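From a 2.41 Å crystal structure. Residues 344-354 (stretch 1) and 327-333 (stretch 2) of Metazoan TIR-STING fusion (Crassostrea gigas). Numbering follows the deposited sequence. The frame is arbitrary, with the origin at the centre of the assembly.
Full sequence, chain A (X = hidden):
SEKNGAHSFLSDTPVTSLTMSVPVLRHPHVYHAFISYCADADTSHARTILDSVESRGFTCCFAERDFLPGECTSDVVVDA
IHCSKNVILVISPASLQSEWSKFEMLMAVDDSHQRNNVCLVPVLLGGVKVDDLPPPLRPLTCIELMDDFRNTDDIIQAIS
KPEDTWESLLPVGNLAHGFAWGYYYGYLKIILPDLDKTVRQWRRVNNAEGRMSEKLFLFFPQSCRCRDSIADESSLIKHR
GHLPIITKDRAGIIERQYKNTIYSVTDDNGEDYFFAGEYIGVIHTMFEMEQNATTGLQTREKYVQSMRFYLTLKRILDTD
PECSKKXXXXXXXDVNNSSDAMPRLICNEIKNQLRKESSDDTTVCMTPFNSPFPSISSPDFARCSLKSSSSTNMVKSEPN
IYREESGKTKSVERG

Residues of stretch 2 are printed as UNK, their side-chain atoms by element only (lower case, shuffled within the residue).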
# COMPACT_ATOMS: atom_id res chain seq x y z
N ARG A 344 -23.18 -4.58 -23.56
CA ARG A 344 -23.79 -5.84 -23.15
C ARG A 344 -23.28 -6.29 -21.79
O ARG A 344 -24.04 -6.90 -21.02
CB ARG A 344 -23.54 -6.92 -24.20
CG ARG A 344 -24.22 -8.25 -23.88
CD ARG A 344 -24.19 -9.20 -25.07
NE ARG A 344 -24.95 -8.69 -26.21
CZ ARG A 344 -24.40 -8.14 -27.29
NH1 ARG A 344 -23.08 -8.05 -27.39
NH2 ARG A 344 -25.17 -7.70 -28.27
N LEU A 345 -22.02 -6.01 -21.48
CA LEU A 345 -21.49 -6.36 -20.17
C LEU A 345 -22.19 -5.58 -19.06
O LEU A 345 -22.57 -6.14 -18.03
CB LEU A 345 -19.98 -6.12 -20.14
CG LEU A 345 -19.36 -6.16 -18.74
CD1 LEU A 345 -19.49 -7.55 -18.15
CD2 LEU A 345 -17.91 -5.71 -18.79
N ILE A 346 -22.37 -4.27 -19.27
CA ILE A 346 -22.97 -3.43 -18.23
C ILE A 346 -24.44 -3.77 -18.03
O ILE A 346 -24.92 -3.85 -16.89
CB ILE A 346 -22.78 -1.94 -18.58
CG1 ILE A 346 -21.29 -1.59 -18.68
CG2 ILE A 346 -23.45 -1.06 -17.52
CD1 ILE A 346 -21.02 -0.16 -19.09
N CYS A 347 -25.18 -3.97 -19.13
CA CYS A 347 -26.58 -4.38 -19.02
C CYS A 347 -26.71 -5.68 -18.24
O CYS A 347 -27.66 -5.86 -17.46
CB CYS A 347 -27.21 -4.54 -20.40
SG CYS A 347 -27.64 -3.01 -21.23
N ASN A 348 -25.78 -6.61 -18.44
CA ASN A 348 -25.80 -7.84 -17.67
C ASN A 348 -25.60 -7.56 -16.18
O ASN A 348 -26.28 -8.15 -15.34
CB ASN A 348 -24.73 -8.80 -18.18
CG ASN A 348 -25.27 -9.79 -19.20
OD1 ASN A 348 -25.95 -10.75 -18.85
ND2 ASN A 348 -24.96 -9.55 -20.47
N GLU A 349 -24.68 -6.66 -15.84
CA GLU A 349 -24.43 -6.37 -14.43
C GLU A 349 -25.59 -5.61 -13.81
O GLU A 349 -25.96 -5.87 -12.66
CB GLU A 349 -23.13 -5.59 -14.27
CG GLU A 349 -21.89 -6.47 -14.20
CD GLU A 349 -21.88 -7.38 -12.98
OE1 GLU A 349 -22.64 -7.13 -12.02
OE2 GLU A 349 -21.10 -8.36 -12.99
N ILE A 350 -26.18 -4.66 -14.54
CA ILE A 350 -27.30 -3.89 -14.01
C ILE A 350 -28.48 -4.80 -13.71
O ILE A 350 -29.11 -4.69 -12.65
CB ILE A 350 -27.69 -2.77 -15.00
CG1 ILE A 350 -26.57 -1.73 -15.11
CG2 ILE A 350 -28.99 -2.11 -14.56
CD1 ILE A 350 -26.88 -0.63 -16.10
N LYS A 351 -28.79 -5.72 -14.63
CA LYS A 351 -29.91 -6.63 -14.42
C LYS A 351 -29.63 -7.59 -13.27
O LYS A 351 -30.54 -7.93 -12.50
CB LYS A 351 -30.20 -7.40 -15.71
CG LYS A 351 -30.71 -6.52 -16.84
CD LYS A 351 -30.87 -7.31 -18.13
CE LYS A 351 -31.42 -6.42 -19.24
NZ LYS A 351 -31.63 -7.17 -20.51
N ASN A 352 -28.38 -8.03 -13.12
CA ASN A 352 -28.03 -8.90 -12.00
C ASN A 352 -28.23 -8.20 -10.67
O ASN A 352 -28.72 -8.81 -9.71
CB ASN A 352 -26.58 -9.37 -12.15
CG ASN A 352 -26.17 -10.36 -11.08
OD1 ASN A 352 -26.78 -11.42 -10.94
ND2 ASN A 352 -25.12 -10.03 -10.34
N GLN A 353 -27.87 -6.92 -10.59
CA GLN A 353 -28.02 -6.20 -9.33
C GLN A 353 -29.48 -5.88 -9.04
O GLN A 353 -29.87 -5.83 -7.87
CB GLN A 353 -27.19 -4.92 -9.36
CG GLN A 353 -25.69 -5.17 -9.44
CD GLN A 353 -25.20 -6.07 -8.33
OE1 GLN A 353 -25.62 -5.95 -7.18
NE2 GLN A 353 -24.30 -7.00 -8.67
N LEU A 354 -30.30 -5.67 -10.07
CA LEU A 354 -31.72 -5.43 -9.85
C LEU A 354 -32.42 -6.66 -9.28
O LEU A 354 -33.36 -6.53 -8.50
CB LEU A 354 -32.40 -4.97 -11.14
CG LEU A 354 -32.11 -3.54 -11.59
CD1 LEU A 354 -32.55 -3.32 -13.03
CD2 LEU A 354 -32.82 -2.55 -10.68
N UNK A 327 -21.84 -0.60 -3.65
CA UNK A 327 -21.15 -0.49 -4.92
C UNK A 327 -20.97 -1.88 -5.50
O UNK A 327 -21.06 -2.89 -4.80
s UNK A 327 -18.51 -0.78 -4.00
c UNK A 327 -19.80 0.22 -4.76
N UNK A 328 -20.73 -1.93 -6.81
CA UNK A 328 -20.46 -3.18 -7.51
C UNK A 328 -19.20 -3.00 -8.34
O UNK A 328 -19.18 -2.19 -9.27
c UNK A 328 -21.10 -6.02 -8.14
c UNK A 328 -21.00 -7.36 -8.83
c UNK A 328 -21.42 -4.91 -9.12
n UNK A 328 -19.94 -7.36 -9.88
c UNK A 328 -21.64 -3.59 -8.40
N UNK A 329 -18.16 -3.75 -8.01
CA UNK A 329 -16.91 -3.70 -8.76
C UNK A 329 -17.08 -4.57 -10.01
O UNK A 329 -17.44 -5.75 -9.92
c UNK A 329 -15.67 -3.38 -6.60
c UNK A 329 -14.43 -3.99 -8.68
c UNK A 329 -14.46 -3.71 -5.74
c UNK A 329 -15.73 -4.17 -7.91
N UNK A 330 -16.81 -3.98 -11.18
CA UNK A 330 -16.97 -4.66 -12.46
C UNK A 330 -15.58 -4.92 -13.02
O UNK A 330 -14.97 -4.04 -13.64
c UNK A 330 -19.17 -3.47 -12.84
c UNK A 330 -17.97 -4.57 -14.78
c UNK A 330 -17.81 -3.83 -13.44
N UNK A 331 -15.06 -6.12 -12.80
CA UNK A 331 -13.80 -6.53 -13.41
C UNK A 331 -14.08 -7.13 -14.78
O UNK A 331 -15.00 -7.94 -14.94
c UNK A 331 -13.08 -7.54 -12.52
c UNK A 331 -10.59 -7.26 -12.70
c UNK A 331 -9.25 -8.73 -14.03
c UNK A 331 -11.73 -7.96 -13.05
c UNK A 331 -11.61 -9.05 -13.90
c UNK A 331 -10.38 -9.43 -14.39
c UNK A 331 -9.35 -7.65 -13.18
N UNK A 332 -13.27 -6.74 -15.77
CA UNK A 332 -13.50 -7.20 -17.13
C UNK A 332 -12.19 -7.14 -17.91
O UNK A 332 -11.32 -6.32 -17.61
c UNK A 332 -13.30 -3.09 -19.31
c UNK A 332 -14.57 -6.36 -17.84
c UNK A 332 -14.10 -2.66 -17.09
c UNK A 332 -14.20 -4.90 -17.99
c UNK A 332 -13.53 -2.21 -18.27
c UNK A 332 -14.43 -3.99 -16.95
c UNK A 332 -13.64 -4.43 -19.16
o UNK A 332 -13.19 -0.88 -18.41
N UNK A 333 -12.08 -8.01 -18.91
CA UNK A 333 -10.97 -7.98 -19.86
C UNK A 333 -11.24 -6.90 -20.89
O UNK A 333 -12.14 -7.03 -21.73
c UNK A 333 -10.80 -9.34 -20.55
n UNK A 333 -9.42 -14.13 -20.05
c UNK A 333 -10.57 -10.50 -19.60
c UNK A 333 -10.11 -12.96 -19.43
c UNK A 333 -10.13 -11.75 -20.35
O HOH W 1 -19.97 -10.50 -11.22

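Position 327 carries one carbon followed by a sulfur, a short unbranched side chain whose CA-to-CB bond points away from the helix and which touches nothing on it. This is Cys327.

At position 328 the direction reverses, as it must along a strand. Four carbons run in a row to a terminal nitrogen, and the chain reaches Glu349 and Gln353. A lone nitrogen ending four carbons identifies lysine. Its aliphatic portion packs against the amide of Gln353, with Lys328 CE 3.3 Å from Gln353 NE2, while the charged end continues to Glu349. Lys328 NZ also donates to the carbonyl of the next residue, 3.0 Å from O of 329, which helps to hold the amine in place. Length suits lysine here: it can cover one helical residue and bring its charge to another a turn earlier.

Position 329 has four carbons, forked at the first, with one arm two carbons long: Ile329. It points away from the helix and is buried, where a branched hydrocarbon is well suited to packing.

Position 330 has three carbons, one carrying the other two, and faces the helix between Leu345 and Glu349. This is Val330. Its CG1 lies 4.2 Å from Leu345 CD2, and its CG2 lies 4.3 Å from Glu349 CG. A compact apolar side chain fits here, where the backbones come near: the CA atoms of Val330 and Glu349 are 7.9 Å apart.

Position 331 shows one carbon and a six-carbon ring with no heteroatom, hence Phe331. It points away and makes no contact with the helix.

Position 332 has one carbon, a six-carbon ring and an oxygen on that ring, which defines Tyr332. It turns toward the helix, and its CB lies 3.5 Å from Leu345 CD2, which approaches the ring obliquely. The buried aromatic side chain offers carbon surface to the leucine.

Position 333, beyond the strand, has four carbons in a row ending in nitrogen: Lys333. It starts sideways, its end leads away, and its exposed amine suits solvent.

The contact rests on matching periodicities. Alternate strand residues, Lys328, Val330 and Tyr332, face helix residues spaced four apart, Gln353, Glu349 and Leu345, as the two elements run roughly antiparallel at 148°. Leu345 supplies an apolar end against Val330 and Tyr332. At the other, Lys328 NZ forms a salt bridge with Glu349 OE1 at 3.5 Å; its hydrogen bonds to both carboxylate oxygens are weak. Water 1 reinforces the pair, donating to Glu349 OE2 at 3.0 Å and weakly accepting from Lys328 NZ at 3.4 Å.

Stretch 2 327-333: CKIVFYK
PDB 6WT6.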